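Local coordinates for protein probable UbiX-like flavin prenyltransferase (Escherichia coli, PDB 1SBZ) that probably catalyses prenylation of reduced FMN by dimethylallyl phosphate, making the prenyl-FMN cofactor of a phenolic acid decarboxylase, and assembles as a dodecamer, at residues V29-M35 / A58-P64. Residues are numbered along the deposited sequence.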
loop_
_atom_site.group_PDB
_atom_site.type_symbol
_atom_site.label_atom_id
_atom_site.label_comp_id
_atom_site.label_asym_id
_atom_site.label_seq_id
_atom_site.Cartn_x
_atom_site.Cartn_y
_atom_site.Cartn_z
ATOM N N VAL D 29 -20.979 19.941 -33.056
ATOM C CA VAL D 29 -20.242 18.765 -32.593
ATOM C C VAL D 29 -19.779 17.873 -33.748
ATOM O O VAL D 29 -20.584 17.357 -34.521
ATOM C CB VAL D 29 -21.069 17.948 -31.558
ATOM C CG1 VAL D 29 -20.326 16.690 -31.129
ATOM C CG2 VAL D 29 -21.399 18.806 -30.348
ATOM N N GLU D 30 -18.463 17.716 -33.848
ATOM C CA GLU D 30 -17.839 16.823 -34.811
ATOM C C GLU D 30 -17.507 15.503 -34.117
ATOM O O GLU D 30 -16.842 15.491 -33.080
ATOM C CB GLU D 30 -16.578 17.480 -35.367
ATOM C CG GLU D 30 -15.773 16.633 -36.337
ATOM C CD GLU D 30 -14.523 17.350 -36.794
ATOM O OE1 GLU D 30 -14.645 18.474 -37.320
ATOM O OE2 GLU D 30 -13.414 16.799 -36.620
ATOM N N THR D 31 -17.979 14.396 -34.681
ATOM C CA THR D 31 -17.816 13.095 -34.041
ATOM C C THR D 31 -16.832 12.220 -34.795
ATOM O O THR D 31 -16.888 12.115 -36.020
ATOM C CB THR D 31 -19.174 12.370 -33.871
ATOM O OG1 THR D 31 -19.832 12.275 -35.138
ATOM C CG2 THR D 31 -20.133 13.213 -33.039
ATOM N N HIS D 32 -15.915 11.611 -34.051
ATOM C CA HIS D 32 -14.987 10.644 -34.607
ATOM C C HIS D 32 -15.267 9.280 -33.988
ATOM O O HIS D 32 -15.020 9.058 -32.798
ATOM C CB HIS D 32 -13.541 11.075 -34.362
ATOM C CG HIS D 32 -13.167 12.357 -35.040
ATOM N ND1 HIS D 32 -12.316 12.405 -36.125
ATOM C CD2 HIS D 32 -13.530 13.638 -34.790
ATOM C CE1 HIS D 32 -12.173 13.660 -36.513
ATOM N NE2 HIS D 32 -12.899 14.428 -35.721
ATOM N N LEU D 33 -15.804 8.375 -34.798
ATOM C CA LEU D 33 -16.220 7.059 -34.327
ATOM C C LEU D 33 -15.152 6.004 -34.567
ATOM O O LEU D 33 -14.504 5.990 -35.613
ATOM C CB LEU D 33 -17.534 6.642 -35.006
ATOM C CG LEU D 33 -18.048 5.201 -34.860
ATOM C CD1 LEU D 33 -18.381 4.872 -33.405
ATOM C CD2 LEU D 33 -19.259 4.986 -35.745
ATOM N N VAL D 34 -14.956 5.134 -33.577
ATOM C CA VAL D 34 -14.154 3.923 -33.756
ATOM C C VAL D 34 -14.949 2.730 -33.238
ATOM O O VAL D 34 -15.183 2.611 -32.035
ATOM C CB VAL D 34 -12.788 3.996 -33.026
ATOM C CG1 VAL D 34 -11.866 2.897 -33.520
ATOM C CG2 VAL D 34 -12.127 5.333 -33.231
HETATM N N MSE D 35 -15.378 1.861 -34.150
HETATM C CA MSE D 35 -16.077 0.630 -33.772
HETATM C C MSE D 35 -15.093 -0.536 -33.770
HETATM O O MSE D 35 -14.403 -0.767 -34.762
HETATM C CB MSE D 35 -17.220 0.317 -34.745
HETATM C CG MSE D 35 -18.372 1.294 -34.738
HETATM SE SE MSE D 35 -19.664 0.892 -36.171
HETATM C CE MSE D 35 -18.524 1.358 -37.699
ATOM N N ALA D 58 -21.739 9.226 -37.981
ATOM C CA ALA D 58 -20.587 10.012 -37.543
ATOM C C ALA D 58 -20.012 10.842 -38.683
ATOM O O ALA D 58 -20.186 10.513 -39.859
ATOM C CB ALA D 58 -19.518 9.101 -36.955
ATOM N N ASP D 59 -19.329 11.924 -38.323
ATOM C CA ASP D 59 -18.660 12.775 -39.293
ATOM C C ASP D 59 -17.431 12.075 -39.840
ATOM O O ASP D 59 -17.132 12.180 -41.027
ATOM C CB ASP D 59 -18.272 14.106 -38.653
ATOM C CG ASP D 59 -19.477 14.940 -38.279
ATOM O OD1 ASP D 59 -20.305 15.231 -39.169
ATOM O OD2 ASP D 59 -19.681 15.357 -37.120
ATOM N N PHE D 60 -16.717 11.372 -38.965
ATOM C CA PHE D 60 -15.573 10.553 -39.358
ATOM C C PHE D 60 -15.668 9.198 -38.681
ATOM O O PHE D 60 -16.200 9.085 -37.578
ATOM C CB PHE D 60 -14.254 11.216 -38.949
ATOM C CG PHE D 60 -14.057 12.590 -39.519
ATOM C CD1 PHE D 60 -14.590 13.709 -38.879
ATOM C CD2 PHE D 60 -13.322 12.769 -40.688
ATOM C CE1 PHE D 60 -14.401 14.981 -39.405
ATOM C CE2 PHE D 60 -13.126 14.041 -41.220
ATOM C CZ PHE D 60 -13.667 15.149 -40.577
ATOM N N SER D 61 -15.145 8.175 -39.345
ATOM C CA SER D 61 -15.091 6.837 -38.785
ATOM C C SER D 61 -13.718 6.262 -39.090
ATOM O O SER D 61 -13.270 6.276 -40.244
ATOM C CB SER D 61 -16.203 5.969 -39.371
ATOM O OG SER D 61 -16.138 4.629 -38.903
ATOM N N HIS D 62 -13.044 5.770 -38.055
ATOM C CA HIS D 62 -11.682 5.277 -38.200
ATOM C C HIS D 62 -11.610 3.771 -37.972
ATOM O O HIS D 62 -12.412 3.210 -37.223
ATOM C CB HIS D 62 -10.755 6.010 -37.231
ATOM C CG HIS D 62 -10.867 7.501 -37.297
ATOM N ND1 HIS D 62 -10.055 8.272 -38.100
ATOM C CD2 HIS D 62 -11.702 8.361 -36.669
ATOM C CE1 HIS D 62 -10.384 9.544 -37.961
ATOM N NE2 HIS D 62 -11.380 9.626 -37.098
ATOM N N ASN D 63 -10.643 3.123 -38.618
ATOM C CA ASN D 63 -10.414 1.687 -38.446
ATOM C C ASN D 63 -9.760 1.377 -37.094
ATOM O O ASN D 63 -8.773 2.026 -36.725
ATOM C CB ASN D 63 -9.554 1.147 -39.600
ATOM C CG ASN D 63 -9.549 -0.372 -39.668
ATOM O OD1 ASN D 63 -8.820 -1.047 -38.929
ATOM N ND2 ASN D 63 -10.363 -0.919 -40.565
ATOM N N PRO D 64 -10.298 0.399 -36.356
ATOM C CA PRO D 64 -9.789 0.060 -35.022
ATOM C C PRO D 64 -8.345 -0.460 -34.966
ATOM O O PRO D 64 -7.772 -0.509 -33.882
ATOM C CB PRO D 64 -10.759 -1.023 -34.540
ATOM C CG PRO D 64 -11.329 -1.596 -35.779
ATOM C CD PRO D 64 -11.450 -0.448 -36.727
HETATM O O HOH W 1 -22.166 13.997 -35.562
HETATM O O HOH W 2 -14.830 2.621 -37.021
#
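Strand 30-35 pairs in parallel with the short strand 60-62. Phe60 N donates to Thr31 O (3.0 Å), Leu33 N to Phe60 O (2.9 Å) and His62 N to Leu33 O (2.9 Å).

On one face of the sheet, His32 takes the m rotamer. Its NE2 donates to Glu30 OE2 (2.6 Å), and its ND1 shares a hydrogen bond with His62 NE2 (3.1 Å). Phe60 and His62 are also m. The three rings lean toward the start of the strands: that of Phe60 runs beside His32, and that of His62 comes back to it. The Phe60 ring lies nearly parallel to that of His32 (6°, centroids 4.6 Å apart) but is slid aside, with Phe60 CD1 over the imidazole face. The His62 ring meets His32 rim to rim.

On the other face, Leu33 CB packs on Ala58 CB (3.7 Å), and helix 51-55 touches Leu33, Met35 (selenomethionine) and Ser61.

Just before strand 60-62, Asp59 OD2 accepts from Thr31 N (3.1 Å). Thr31 is p, which brings OG1 to Asp59 N (3.2 Å). A water joins Thr31 OG1 and Asp59 OD2, while Asp59 OD1 forms a salt bridge with Arg24. At the far end the strands spread, and a second water links Met35 N, Ser61 OG and His62 O.

Strand 60-62 is outermost in this chain's sheet, and strand 2-7 flanks 30-35 on the other side. Strand order 3-2-1-4-5-6, all parallel, marks the Rossmann-like flavoprotein fold of the UbiX/PAD1 family. The side chain of Pro64 is about 7 Å from the bound FMN, near the pocket residue Ser36.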